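Local structure of prophage MuSo2, 43 kDa tail protein (Shewanella oneidensis, 3CDD) at residues 18-23 with 38-43; 44-49 with 85-90; 60-65 with 74-79; 99-104 with 128-133; 54-59 with 78-83. The protein probably serves as a baseplate hub component of a Mu-like contractile phage tail, assembling from three copies that pack against one another. All coordinates share one frame; numbering follows the deposited sequence.

Contact 1 of 5, residues 18-23 with 38-43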
# COMPACT_ATOMS: atom_id res chain seq x y z
N GLY A 18 26.03 -9.83 -20.75
CA GLY A 18 26.90 -9.84 -19.58
C GLY A 18 26.21 -9.24 -18.38
O GLY A 18 26.87 -8.84 -17.42
N TRP A 19 24.88 -9.17 -18.45
CA TRP A 19 24.05 -8.67 -17.36
C TRP A 19 24.30 -9.50 -16.11
O TRP A 19 24.62 -10.70 -16.20
CB TRP A 19 22.57 -8.72 -17.77
CG TRP A 19 22.27 -7.86 -18.98
CD1 TRP A 19 22.24 -8.26 -20.29
CD2 TRP A 19 21.99 -6.44 -18.99
NE1 TRP A 19 21.95 -7.19 -21.12
CE2 TRP A 19 21.79 -6.06 -20.34
CE3 TRP A 19 21.90 -5.46 -17.99
CZ2 TRP A 19 21.49 -4.74 -20.71
CZ3 TRP A 19 21.60 -4.15 -18.36
CH2 TRP A 19 21.40 -3.80 -19.71
N THR A 20 24.19 -8.86 -14.95
CA THR A 20 24.45 -9.52 -13.69
C THR A 20 23.15 -9.98 -13.02
O THR A 20 23.18 -10.86 -12.16
CB THR A 20 25.26 -8.61 -12.70
OG1 THR A 20 24.62 -7.34 -12.57
CG2 THR A 20 26.70 -8.42 -13.17
N LYS A 21 22.02 -9.40 -13.44
CA LYS A 21 20.70 -9.84 -12.99
C LYS A 21 19.65 -9.63 -14.08
O LYS A 21 19.53 -8.53 -14.64
CB LYS A 21 20.30 -9.12 -11.69
CG LYS A 21 19.15 -9.77 -10.92
CD LYS A 21 18.86 -8.97 -9.64
CE LYS A 21 18.28 -7.59 -9.98
NZ LYS A 21 17.96 -6.79 -8.73
N ILE A 22 18.90 -10.68 -14.41
CA ILE A 22 17.88 -10.64 -15.47
C ILE A 22 16.61 -11.22 -14.89
O ILE A 22 16.67 -12.27 -14.24
CB ILE A 22 18.33 -11.49 -16.69
CG1 ILE A 22 19.68 -10.99 -17.22
CG2 ILE A 22 17.22 -11.53 -17.83
CD1 ILE A 22 20.30 -11.84 -18.31
N GLY A 23 15.47 -10.54 -15.07
CA GLY A 23 14.16 -11.09 -14.73
C GLY A 23 13.20 -10.81 -15.88
O GLY A 23 13.05 -9.67 -16.30
N GLU A 38 19.86 -5.74 -15.19
CA GLU A 38 20.79 -4.95 -14.41
C GLU A 38 22.23 -5.45 -14.60
O GLU A 38 22.48 -6.65 -14.69
CB GLU A 38 20.38 -5.01 -12.94
CG GLU A 38 21.26 -4.21 -12.02
CD GLU A 38 20.82 -4.37 -10.58
OE1 GLU A 38 21.07 -5.44 -9.98
OE2 GLU A 38 20.20 -3.42 -10.06
N MSE A 39 23.16 -4.49 -14.65
CA MSE A 39 24.60 -4.78 -14.72
C MSE A 39 25.29 -3.96 -13.64
O MSE A 39 25.27 -2.73 -13.69
CB MSE A 39 25.14 -4.41 -16.11
CG MSE A 39 26.31 -5.26 -16.64
SE MSE A 39 26.82 -4.57 -18.40
CE MSE A 39 25.34 -5.07 -19.56
N THR A 40 25.88 -4.64 -12.67
CA THR A 40 26.59 -4.00 -11.53
C THR A 40 28.10 -4.25 -11.57
O THR A 40 28.57 -5.39 -11.48
CB THR A 40 26.01 -4.48 -10.17
OG1 THR A 40 24.60 -4.24 -10.15
CG2 THR A 40 26.67 -3.79 -8.97
N TYR A 41 28.86 -3.18 -11.77
CA TYR A 41 30.31 -3.27 -11.70
C TYR A 41 30.82 -2.70 -10.38
O TYR A 41 30.31 -1.68 -9.91
CB TYR A 41 30.96 -2.56 -12.87
CG TYR A 41 30.99 -3.33 -14.16
CD1 TYR A 41 29.87 -3.41 -14.98
CD2 TYR A 41 32.16 -3.99 -14.58
CE1 TYR A 41 29.90 -4.12 -16.19
CE2 TYR A 41 32.20 -4.71 -15.79
CZ TYR A 41 31.05 -4.76 -16.58
OH TYR A 41 31.06 -5.46 -17.77
N LYS A 42 31.81 -3.37 -9.80
CA LYS A 42 32.56 -2.88 -8.64
C LYS A 42 34.01 -2.51 -9.04
O LYS A 42 34.70 -3.31 -9.68
CB LYS A 42 32.60 -3.93 -7.53
CG LYS A 42 31.28 -4.21 -6.84
CD LYS A 42 30.68 -2.99 -6.12
CE LYS A 42 31.58 -2.50 -5.00
NZ LYS A 42 31.10 -1.18 -4.43
N PHE A 43 34.44 -1.31 -8.65
CA PHE A 43 35.77 -0.82 -8.94
C PHE A 43 36.56 -0.66 -7.64
O PHE A 43 36.35 0.29 -6.89
CB PHE A 43 35.68 0.51 -9.67
CG PHE A 43 34.94 0.42 -10.98
CD1 PHE A 43 35.62 0.23 -12.17
CD2 PHE A 43 33.56 0.48 -11.01
CE1 PHE A 43 34.93 0.12 -13.37
CE2 PHE A 43 32.87 0.38 -12.20
CZ PHE A 43 33.55 0.21 -13.38
O HOH W 1 23.32 -6.87 -10.57
O HOH W 2 17.55 -3.91 -10.12
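Lys-21 and Glu-38 form an antiparallel hydrogen-bonded pair in the hairpin of strands 21-27 and 34-42, with Glu-38 N donating to Lys-21 O at 2.9 Å. Thr-20 and Lys-21 both stand across from Glu-38, which makes a classic beta bulge. Glu-38 O is gripped by two backbone donors: Thr-20 N at 2.8 Å, in the carbonyl plane, and Lys-21 N at 3.1 Å, tilted 26° from it. Thr-20 OG1 sits between the backbone N and the carbonyl carbon (chi1 52°) and accepts from Thr-40 N at 3.0 Å. Lys-21 and Glu-38 share a sheet face, where Lys-21 NZ makes a long salt bridge of 3.6 Å to Glu-38 OE1; a water that accepts from NZ and donates to OE2 reinforces the pair. Trp-19 is buried among Leu-9, Leu-37 and Ile-57, its NE1 bonded to Tyr-16 O, while Glu-38 C lies at the ring edge, 3.4 Å from Trp-19 CE3. The selenomethionine Met-39 crosses this indole at about a right angle and bends at chi3 (-70°), which sets its methyl CE over the six-membered ring, 3.6 Å from the centroid, as a CH-pi contact.

Contact 2 of 5, residues 44-49 with 85-90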
# COMPACT_ATOMS: atom_id res chain seq x y z
N LEU A 44 37.47 -1.61 -7.40
CA LEU A 44 38.18 -1.69 -6.12
C LEU A 44 39.22 -0.60 -5.91
O LEU A 44 39.64 -0.35 -4.78
CB LEU A 44 38.78 -3.08 -5.91
CG LEU A 44 37.76 -4.21 -5.99
CD1 LEU A 44 38.45 -5.49 -6.22
CD2 LEU A 44 36.89 -4.29 -4.76
N GLY A 45 39.63 0.05 -7.00
CA GLY A 45 40.46 1.25 -6.91
C GLY A 45 39.67 2.49 -6.48
O GLY A 45 40.24 3.58 -6.41
N ASN A 46 38.37 2.33 -6.20
CA ASN A 46 37.52 3.41 -5.68
C ASN A 46 37.47 4.56 -6.69
O ASN A 46 37.38 5.74 -6.33
CB ASN A 46 38.04 3.90 -4.31
CG ASN A 46 36.93 4.19 -3.33
OD1 ASN A 46 35.82 3.63 -3.42
ND2 ASN A 46 37.22 5.06 -2.36
N ASP A 47 37.49 4.17 -7.96
CA ASP A 47 37.61 5.10 -9.07
C ASP A 47 36.52 4.87 -10.11
O ASP A 47 36.70 5.14 -11.28
CB ASP A 47 39.02 5.00 -9.68
CG ASP A 47 39.36 3.58 -10.15
OD1 ASP A 47 38.59 2.63 -9.87
OD2 ASP A 47 40.40 3.43 -10.80
N ALA A 48 35.38 4.38 -9.65
CA ALA A 48 34.22 4.12 -10.49
C ALA A 48 33.79 5.35 -11.30
O ALA A 48 33.37 5.24 -12.45
CB ALA A 48 33.06 3.63 -9.65
N GLN A 49 33.88 6.53 -10.69
CA GLN A 49 33.34 7.74 -11.32
C GLN A 49 34.20 8.23 -12.49
O GLN A 49 33.77 9.08 -13.27
CB GLN A 49 33.12 8.82 -10.26
CG GLN A 49 32.05 8.41 -9.23
CD GLN A 49 31.75 9.48 -8.21
OE1 GLN A 49 31.86 10.68 -8.49
NE2 GLN A 49 31.34 9.06 -7.02
N ASP A 85 28.38 4.89 -7.04
CA ASP A 85 29.08 5.57 -5.94
C ASP A 85 30.58 5.54 -6.22
O ASP A 85 30.98 5.50 -7.39
CB ASP A 85 28.72 4.99 -4.57
CG ASP A 85 28.97 3.49 -4.47
OD1 ASP A 85 29.97 2.99 -5.00
OD2 ASP A 85 28.14 2.80 -3.84
N GLU A 86 31.43 5.54 -5.19
CA GLU A 86 32.87 5.65 -5.48
C GLU A 86 33.49 4.34 -5.98
O GLU A 86 34.52 4.37 -6.63
CB GLU A 86 33.63 6.23 -4.31
CG GLU A 86 33.44 7.71 -4.20
CD GLU A 86 33.73 8.23 -2.82
OE1 GLU A 86 33.27 7.60 -1.83
OE2 GLU A 86 34.40 9.27 -2.72
N SER A 87 32.81 3.22 -5.74
CA SER A 87 33.34 1.92 -6.13
C SER A 87 32.31 1.04 -6.86
O SER A 87 32.48 -0.17 -6.94
CB SER A 87 33.86 1.21 -4.88
OG SER A 87 32.82 1.05 -3.94
N THR A 88 31.26 1.67 -7.41
CA THR A 88 30.10 0.97 -7.98
C THR A 88 29.56 1.75 -9.15
O THR A 88 29.46 2.97 -9.09
CB THR A 88 28.94 0.79 -6.94
OG1 THR A 88 29.48 0.42 -5.67
CG2 THR A 88 27.97 -0.30 -7.37
N ILE A 89 29.26 1.04 -10.23
CA ILE A 89 28.38 1.57 -11.28
C ILE A 89 27.33 0.50 -11.57
O ILE A 89 27.65 -0.65 -11.89
CB ILE A 89 29.11 1.96 -12.59
CG1 ILE A 89 30.17 3.03 -12.32
CG2 ILE A 89 28.11 2.49 -13.64
CD1 ILE A 89 31.12 3.32 -13.52
N THR A 90 26.06 0.89 -11.43
CA THR A 90 24.94 0.00 -11.69
C THR A 90 24.09 0.66 -12.74
O THR A 90 23.64 1.81 -12.56
CB THR A 90 24.09 -0.19 -10.42
OG1 THR A 90 24.94 -0.59 -9.34
CG2 THR A 90 23.01 -1.24 -10.63
O HOH W 3 35.02 7.19 -8.01
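Ala-48 and Glu-86 hold the close-fitting half of this contact, in which the loop 44-49 meets the turn leading into strand 88-97. Ala-48 N donates to Glu-86 O at 3.1 Å, approaching from above the carbonyl plane, 42° out of it. The methyl of Ala-48 points into the turn and rests against its backbone, CB being 3.4 Å from Glu-86 O and 3.5 Å from Thr-88 N. Ile-89 closes this side, its CG1 packing on Ala-48 CB at 4.0 Å. The turn itself is an Asx turn: Asp-85 OD1 accepts from Ser-87 N on its anti side and from Thr-88 OG1 on its syn side, while Lys-42 NZ also bonds to Thr-88 OG1. The solvent side is more exposed. There Asn-46 crosses the start of Glu-86 with its OD1 against carbon, 3.4 Å from Ser-87 CB and without a direct hydrogen bond to the turn, and a water links Gln-49 N to Glu-86 O. The second subunit covers Gln-49, whose amide bonds to its Gly-195 N and Val-198 O. The turn joins strand 70-84 to strand 88-97, and Phe-43, just past strand 34-42, packs on both Ala-48 and Ile-89.

Contact 3 of 5, residues 60-65 with 74-79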
# COMPACT_ATOMS: atom_id res chain seq x y z
N GLY A 60 12.34 4.61 -23.63
CA GLY A 60 11.56 4.73 -24.86
C GLY A 60 12.00 3.86 -26.02
O GLY A 60 11.21 3.56 -26.91
N GLN A 61 13.26 3.42 -25.99
CA GLN A 61 13.87 2.64 -27.08
C GLN A 61 13.18 1.30 -27.34
O GLN A 61 12.88 0.59 -26.39
CB GLN A 61 15.32 2.36 -26.70
CG GLN A 61 16.27 2.25 -27.86
CD GLN A 61 16.44 3.56 -28.58
OE1 GLN A 61 16.14 3.69 -29.77
NE2 GLN A 61 16.92 4.56 -27.85
N ALA A 62 12.97 0.94 -28.60
CA ALA A 62 12.57 -0.43 -28.96
C ALA A 62 13.67 -1.42 -28.56
O ALA A 62 14.86 -1.12 -28.69
CB ALA A 62 12.26 -0.56 -30.44
N CYS A 63 13.24 -2.60 -28.15
CA CYS A 63 14.03 -3.48 -27.32
C CYS A 63 13.67 -4.95 -27.60
O CYS A 63 12.49 -5.29 -27.74
CB CYS A 63 13.65 -3.16 -25.87
SG CYS A 63 14.79 -3.78 -24.75
N THR A 64 14.68 -5.83 -27.67
CA THR A 64 14.45 -7.29 -27.68
C THR A 64 15.38 -8.02 -26.73
O THR A 64 16.55 -7.63 -26.55
CB THR A 64 14.56 -7.94 -29.09
OG1 THR A 64 15.92 -7.89 -29.55
CG2 THR A 64 13.64 -7.24 -30.10
N VAL A 65 14.88 -9.09 -26.11
CA VAL A 65 15.74 -9.99 -25.37
C VAL A 65 15.67 -11.36 -26.01
O VAL A 65 14.57 -11.88 -26.23
CB VAL A 65 15.42 -10.06 -23.87
CG1 VAL A 65 16.37 -11.05 -23.19
CG2 VAL A 65 15.50 -8.62 -23.21
N THR A 74 9.71 -8.91 -26.75
CA THR A 74 9.85 -7.81 -27.71
C THR A 74 9.00 -6.63 -27.22
O THR A 74 7.77 -6.74 -27.07
CB THR A 74 9.37 -8.25 -29.11
OG1 THR A 74 10.04 -9.45 -29.51
CG2 THR A 74 9.61 -7.15 -30.16
N GLY A 75 9.66 -5.51 -26.97
CA GLY A 75 8.94 -4.32 -26.49
C GLY A 75 9.75 -3.05 -26.50
O GLY A 75 10.49 -2.79 -27.44
N TYR A 76 9.59 -2.27 -25.44
CA TYR A 76 10.22 -0.97 -25.30
C TYR A 76 10.76 -0.77 -23.90
O TYR A 76 10.21 -1.30 -22.94
CB TYR A 76 9.21 0.15 -25.57
CG TYR A 76 8.52 0.03 -26.89
CD1 TYR A 76 9.10 0.54 -28.05
CD2 TYR A 76 7.28 -0.59 -26.99
CE1 TYR A 76 8.47 0.43 -29.29
CE2 TYR A 76 6.63 -0.70 -28.21
CZ TYR A 76 7.23 -0.19 -29.35
OH TYR A 76 6.59 -0.31 -30.56
N VAL A 77 11.83 0.01 -23.79
CA VAL A 77 12.36 0.41 -22.51
C VAL A 77 11.41 1.41 -21.90
O VAL A 77 11.09 2.43 -22.52
CB VAL A 77 13.76 1.05 -22.65
CG1 VAL A 77 14.24 1.60 -21.32
CG2 VAL A 77 14.74 0.02 -23.19
N ASP A 78 10.92 1.09 -20.70
CA ASP A 78 10.12 2.04 -19.94
C ASP A 78 11.04 2.98 -19.19
O ASP A 78 10.89 4.20 -19.29
CB ASP A 78 9.24 1.32 -18.92
CG ASP A 78 7.98 0.77 -19.53
OD1 ASP A 78 7.38 1.46 -20.39
OD2 ASP A 78 7.57 -0.33 -19.10
N ASP A 79 11.98 2.38 -18.45
CA ASP A 79 12.84 3.08 -17.51
C ASP A 79 14.33 2.81 -17.75
O ASP A 79 14.75 1.66 -17.91
CB ASP A 79 12.49 2.70 -16.05
CG ASP A 79 11.08 3.16 -15.62
OD1 ASP A 79 10.16 3.13 -16.45
OD2 ASP A 79 10.89 3.58 -14.45
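Gly-60 meets Val-77 where the loop before strand 62-67 runs up to strand 70-84. Gly-60 N donates to Val-77 O at 2.7 Å from above the carbonyl plane, and Gly-60 O is bonded to Arg-248 of the second subunit. Gln-61 returns a straighter bond: its O accepts from Val-77 N at 2.9 Å with 166° at the hydrogen, and also receives a CA-H...O contact from Tyr-76. Ala-62 is the non-hydrogen-bonded partner of Tyr-76. With CG anti to the carbonyl carbon (chi1 -55°), the phenol ring comes up to Ala-62, Tyr-76 CD1 3.7 Å from Ala-62 CA and CE1 4.1 Å from Ala-62 CB. Cys-63 comes next and forms a hydrogen-bonded pair with Gly-75. Cys-63 N reaches Gly-75 O at 2.8 Å, again out of the carbonyl plane, and Gly-75 N answers to Cys-63 O at 2.9 Å. The thiol turns to the other face of the sheet, where SG touches Val-77 CG2 at 4.1 Å and the side chain packs on Leu-9. Thr-64 returns to the Ala-62 face and lies side by side with Thr-74, methyl against methyl, while Thr-74 OG1 bonds to Thr-174 O. The short strand segments run 119° apart, a strongly twisted antiparallel beta hairpin, consistent with the phage barrel fold to which this N-terminal family belongs.

Contact 4 of 5, residues 99-104 with 128-133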
# COMPACT_ATOMS: atom_id res chain seq x y z
N THR A 99 2.71 -4.68 -26.39
CA THR A 99 1.29 -4.52 -26.04
C THR A 99 1.06 -3.53 -24.89
O THR A 99 -0.07 -3.14 -24.61
CB THR A 99 0.58 -5.86 -25.74
OG1 THR A 99 1.23 -6.51 -24.64
CG2 THR A 99 0.59 -6.78 -26.98
N ALA A 100 2.15 -3.08 -24.25
CA ALA A 100 2.03 -2.10 -23.17
C ALA A 100 1.43 -0.78 -23.68
O ALA A 100 0.73 -0.10 -22.95
CB ALA A 100 3.36 -1.86 -22.50
N ASP A 101 1.70 -0.43 -24.95
CA ASP A 101 1.08 0.74 -25.56
C ASP A 101 -0.44 0.62 -25.56
O ASP A 101 -1.14 1.62 -25.40
CB ASP A 101 1.60 0.97 -26.98
CG ASP A 101 3.00 1.59 -27.00
OD1 ASP A 101 3.45 2.10 -25.95
OD2 ASP A 101 3.65 1.54 -28.07
N LEU A 102 -0.94 -0.61 -25.72
CA LEU A 102 -2.38 -0.88 -25.72
C LEU A 102 -2.98 -0.70 -24.33
O LEU A 102 -4.17 -0.47 -24.20
CB LEU A 102 -2.68 -2.30 -26.20
CG LEU A 102 -2.18 -2.74 -27.58
CD1 LEU A 102 -2.54 -4.21 -27.82
CD2 LEU A 102 -2.73 -1.88 -28.71
N VAL A 103 -2.14 -0.84 -23.30
CA VAL A 103 -2.58 -0.73 -21.93
C VAL A 103 -2.53 0.74 -21.47
O VAL A 103 -3.37 1.17 -20.69
CB VAL A 103 -1.65 -1.55 -20.99
CG1 VAL A 103 -1.93 -1.24 -19.49
CG2 VAL A 103 -1.74 -3.07 -21.31
N ASP A 104 -1.50 1.46 -21.93
CA ASP A 104 -1.24 2.85 -21.49
C ASP A 104 -2.07 3.91 -22.20
O ASP A 104 -2.46 4.91 -21.59
CB ASP A 104 0.23 3.23 -21.73
CG ASP A 104 1.19 2.51 -20.83
OD1 ASP A 104 0.75 1.84 -19.84
OD2 ASP A 104 2.40 2.60 -21.15
N LYS A 128 -3.58 -1.28 -34.99
CA LYS A 128 -2.84 -0.89 -36.19
C LYS A 128 -1.96 0.36 -36.03
O LYS A 128 -0.79 0.30 -36.38
CB LYS A 128 -3.79 -0.74 -37.39
CG LYS A 128 -3.13 -0.30 -38.68
CD LYS A 128 -3.88 -0.85 -39.88
CE LYS A 128 -3.12 -0.59 -41.16
NZ LYS A 128 -3.70 0.57 -41.91
N PRO A 129 -2.50 1.49 -35.49
CA PRO A 129 -1.63 2.69 -35.39
C PRO A 129 -0.46 2.49 -34.41
O PRO A 129 0.50 3.27 -34.43
CB PRO A 129 -2.58 3.78 -34.89
CG PRO A 129 -3.67 3.06 -34.21
CD PRO A 129 -3.85 1.76 -34.95
N PHE A 130 -0.54 1.46 -33.57
CA PHE A 130 0.56 1.09 -32.68
C PHE A 130 1.53 0.10 -33.35
O PHE A 130 2.55 -0.29 -32.75
CB PHE A 130 0.03 0.49 -31.39
CG PHE A 130 -0.84 1.41 -30.57
CD1 PHE A 130 -2.24 1.35 -30.66
CD2 PHE A 130 -0.28 2.30 -29.65
CE1 PHE A 130 -3.05 2.18 -29.86
CE2 PHE A 130 -1.08 3.13 -28.87
CZ PHE A 130 -2.48 3.07 -28.97
N GLY A 131 1.22 -0.29 -34.59
CA GLY A 131 2.02 -1.28 -35.33
C GLY A 131 2.13 -2.60 -34.58
O GLY A 131 3.22 -3.17 -34.46
N ILE A 132 1.01 -3.05 -34.05
CA ILE A 132 0.92 -4.30 -33.31
C ILE A 132 0.02 -5.25 -34.11
O ILE A 132 -1.12 -4.90 -34.46
CB ILE A 132 0.36 -4.06 -31.86
CG1 ILE A 132 1.41 -3.41 -30.97
CG2 ILE A 132 -0.14 -5.37 -31.23
CD1 ILE A 132 0.86 -2.70 -29.75
N LYS A 133 0.56 -6.43 -34.44
CA LYS A 133 -0.22 -7.47 -35.12
C LYS A 133 -1.14 -8.21 -34.16
O LYS A 133 -0.82 -8.35 -32.97
CB LYS A 133 0.70 -8.48 -35.83
CG LYS A 133 1.33 -7.98 -37.10
CD LYS A 133 1.30 -9.08 -38.17
CE LYS A 133 2.30 -8.83 -39.29
NZ LYS A 133 3.68 -9.19 -38.84
O HOH W 4 3.91 -0.49 -29.98
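Ile-132, Phe-130 and Leu-102 carry most of the surface buried by this contact, which sets the short helix 100-104 against the turn after helix 119-127. Leu-102 and Ile-132 reach toward each other tip to tip, Ile-132 CD1 lying 3.7 Å from Leu-102 CG and 3.8 Å from its CD2. An extended chi2 (159°) carries this methyl to Thr-99 as well, Ile-132 CD1 being 4.2 Å from Thr-99 CA. Phe-130 crosses Leu-102 obliquely, and its CD1 touches Leu-102 CD2 at 3.8 Å. Elsewhere the ring meets Asp-101: Phe-130 CD2 is 3.5 Å from Asp-101 CB and CE2 is 3.8 Å from Asp-101 O. Cys-127 of helix 119-127 and Pro-155 at the start of helix 155-164 extend the same apolar cluster. The Phe-130 ring also meets Tyr-249 of the second subunit edge-to-face. A water lies within hydrogen-bonding distance of both Asp-101 OD2 and Phe-130 O, though it has more acceptors in reach than protons to give. Direct contacts between helix and turn are thus apolar, whereas the buried carboxylate of Asp-101 is met from another chain: its OD1 makes salt bridges with Arg-248 and Arg-250 of the second subunit, which probably stabilise its ionised form.

Contact 5 of 5, residues 54-59 with 78-83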
# COMPACT_ATOMS: atom_id res chain seq x y z
N ILE A 54 29.44 2.05 -20.61
CA ILE A 54 28.46 2.11 -21.72
C ILE A 54 27.73 3.44 -21.78
O ILE A 54 27.50 4.10 -20.77
CB ILE A 54 27.41 0.97 -21.71
CG1 ILE A 54 26.46 1.07 -20.52
CG2 ILE A 54 28.07 -0.41 -21.80
CD1 ILE A 54 25.01 0.93 -20.90
N GLU A 55 27.36 3.80 -23.01
CA GLU A 55 26.49 4.94 -23.26
C GLU A 55 25.09 4.53 -22.79
O GLU A 55 24.70 3.38 -22.96
CB GLU A 55 26.51 5.27 -24.75
CG GLU A 55 25.51 6.31 -25.20
CD GLU A 55 26.01 7.13 -26.35
OE1 GLU A 55 26.96 7.93 -26.13
OE2 GLU A 55 25.47 6.98 -27.47
N PRO A 56 24.36 5.46 -22.14
CA PRO A 56 23.01 5.12 -21.68
C PRO A 56 22.12 4.39 -22.70
O PRO A 56 22.27 4.57 -23.90
CB PRO A 56 22.41 6.49 -21.34
CG PRO A 56 23.58 7.31 -20.90
CD PRO A 56 24.74 6.83 -21.75
N ILE A 57 21.25 3.52 -22.20
CA ILE A 57 20.15 3.00 -23.00
C ILE A 57 19.03 4.01 -22.77
O ILE A 57 18.59 4.23 -21.65
CB ILE A 57 19.73 1.57 -22.57
CG1 ILE A 57 20.95 0.64 -22.54
CG2 ILE A 57 18.65 1.01 -23.51
CD1 ILE A 57 20.65 -0.77 -22.03
N LYS A 58 18.61 4.68 -23.84
CA LYS A 58 17.57 5.68 -23.72
C LYS A 58 16.23 5.02 -23.39
O LYS A 58 15.82 4.06 -24.07
CB LYS A 58 17.47 6.51 -25.01
CG LYS A 58 18.76 7.24 -25.38
CD LYS A 58 18.65 7.95 -26.73
CE LYS A 58 19.93 7.81 -27.56
NZ LYS A 58 21.01 8.73 -27.10
N GLN A 59 15.58 5.52 -22.34
CA GLN A 59 14.16 5.22 -22.09
C GLN A 59 13.33 5.46 -23.37
O GLN A 59 13.60 6.39 -24.11
CB GLN A 59 13.62 6.04 -20.92
CG GLN A 59 13.54 7.57 -21.13
CD GLN A 59 14.83 8.31 -20.82
OE1 GLN A 59 15.90 7.71 -20.65
NE2 GLN A 59 14.74 9.64 -20.74
N ASP A 78 10.92 1.09 -20.70
CA ASP A 78 10.12 2.04 -19.94
C ASP A 78 11.04 2.98 -19.19
O ASP A 78 10.89 4.20 -19.29
CB ASP A 78 9.24 1.32 -18.92
CG ASP A 78 7.98 0.77 -19.53
OD1 ASP A 78 7.38 1.46 -20.39
OD2 ASP A 78 7.57 -0.33 -19.10
N ASP A 79 11.98 2.38 -18.45
CA ASP A 79 12.84 3.08 -17.51
C ASP A 79 14.33 2.81 -17.75
O ASP A 79 14.75 1.66 -17.91
CB ASP A 79 12.49 2.70 -16.05
CG ASP A 79 11.08 3.16 -15.62
OD1 ASP A 79 10.16 3.13 -16.45
OD2 ASP A 79 10.89 3.58 -14.45
N TRP A 80 15.10 3.88 -17.76
CA TRP A 80 16.55 3.85 -17.69
C TRP A 80 16.92 4.23 -16.24
O TRP A 80 16.49 5.26 -15.73
CB TRP A 80 17.10 4.86 -18.71
CG TRP A 80 18.54 5.25 -18.52
CD1 TRP A 80 19.00 6.49 -18.23
CD2 TRP A 80 19.69 4.39 -18.57
NE1 TRP A 80 20.37 6.47 -18.11
CE2 TRP A 80 20.82 5.19 -18.32
CE3 TRP A 80 19.87 3.01 -18.79
CZ2 TRP A 80 22.13 4.67 -18.31
CZ3 TRP A 80 21.19 2.49 -18.80
CH2 TRP A 80 22.29 3.32 -18.55
N VAL A 81 17.71 3.39 -15.58
CA VAL A 81 17.89 3.50 -14.12
C VAL A 81 19.38 3.42 -13.77
O VAL A 81 19.87 2.40 -13.34
CB VAL A 81 17.01 2.45 -13.36
CG1 VAL A 81 17.01 2.68 -11.81
CG2 VAL A 81 15.59 2.43 -13.93
N PRO A 82 20.11 4.54 -13.94
CA PRO A 82 21.53 4.55 -13.58
C PRO A 82 21.74 4.91 -12.10
O PRO A 82 20.93 5.65 -11.53
CB PRO A 82 22.10 5.66 -14.45
CG PRO A 82 20.93 6.66 -14.59
CD PRO A 82 19.65 5.84 -14.49
N SER A 83 22.82 4.38 -11.52
CA SER A 83 23.27 4.78 -10.20
C SER A 83 24.75 4.48 -10.10
O SER A 83 25.27 3.68 -10.87
CB SER A 83 22.52 4.02 -9.10
OG SER A 83 22.82 2.63 -9.16
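Trp-80 lays its indole over Pro-56 and the Ile-57 backbone and is the largest part of the contact. Pro-56 CB sits 3.3 Å above the ring plane, offset toward the rim, and Ile-57 N lies 3.5 Å above the same face. Farther in, Ile-57 O comes 3.3 Å from Trp-80 CD2, a close van der Waals approach. The Ile-57 side chain crosses the indole at about a right angle, its CB 4.0 Å from Trp-80 CE3, and Ile-54 CD1 reaches the far end at CH2, 4.3 Å away. Pro-82 covers the opposite face with CD, 3.7 Å above the plane, so the ring lies between two prolines. Strand 70-84, which carries it, belongs to the N-terminal domain of the phage barrel clan and holds a classic beta bulge here, Asp-78 and Asp-79 both facing Ser-94. The irregular segment 54-59 runs roughly counter to it. Gln-59 bends at chi2 (-86°) to bring its amide beside the base of the indole, with OE1 3.7 Å from Trp-80 CB and the two planes only 9° apart. Trp-80 NE1 bonds to Met-312 O of the second subunit. At the start of segment 78-83, Asp-78 is paired with Arg-96 of its own chain and Arg-208 of the second subunit, and Asp-79 with Arg-204 and Arg-208 of that subunit, whose strand continues the sheet from Asp-79, Trp-80 and Ser-83.

In the fold
Contacts 1, 2, 3 and 5 all lie in the N-terminal phage barrel domain, while contact 4 belongs to the gp44-like second domain. Contact 1 closes before contact 2 opens, contacts 3 and 5 are nested inside the loop that contact 2 closes, and contact 4 follows. Contacts 3 and 5 share Asp-78 and Asp-79 on strand 70-84, their centres about 11 Å apart. Strands 34-42 and 88-97 join contact 1 to contact 2, whose centres are about 14 Å apart. The centre of contact 4 is about 40 Å from that of contact 2 but about 13 Å from that of contact 3, where Tyr-76 touches Asp-101 between the two family regions. Contacts 2 to 5 all meet the second subunit, placing much of this packing beside a subunit interface.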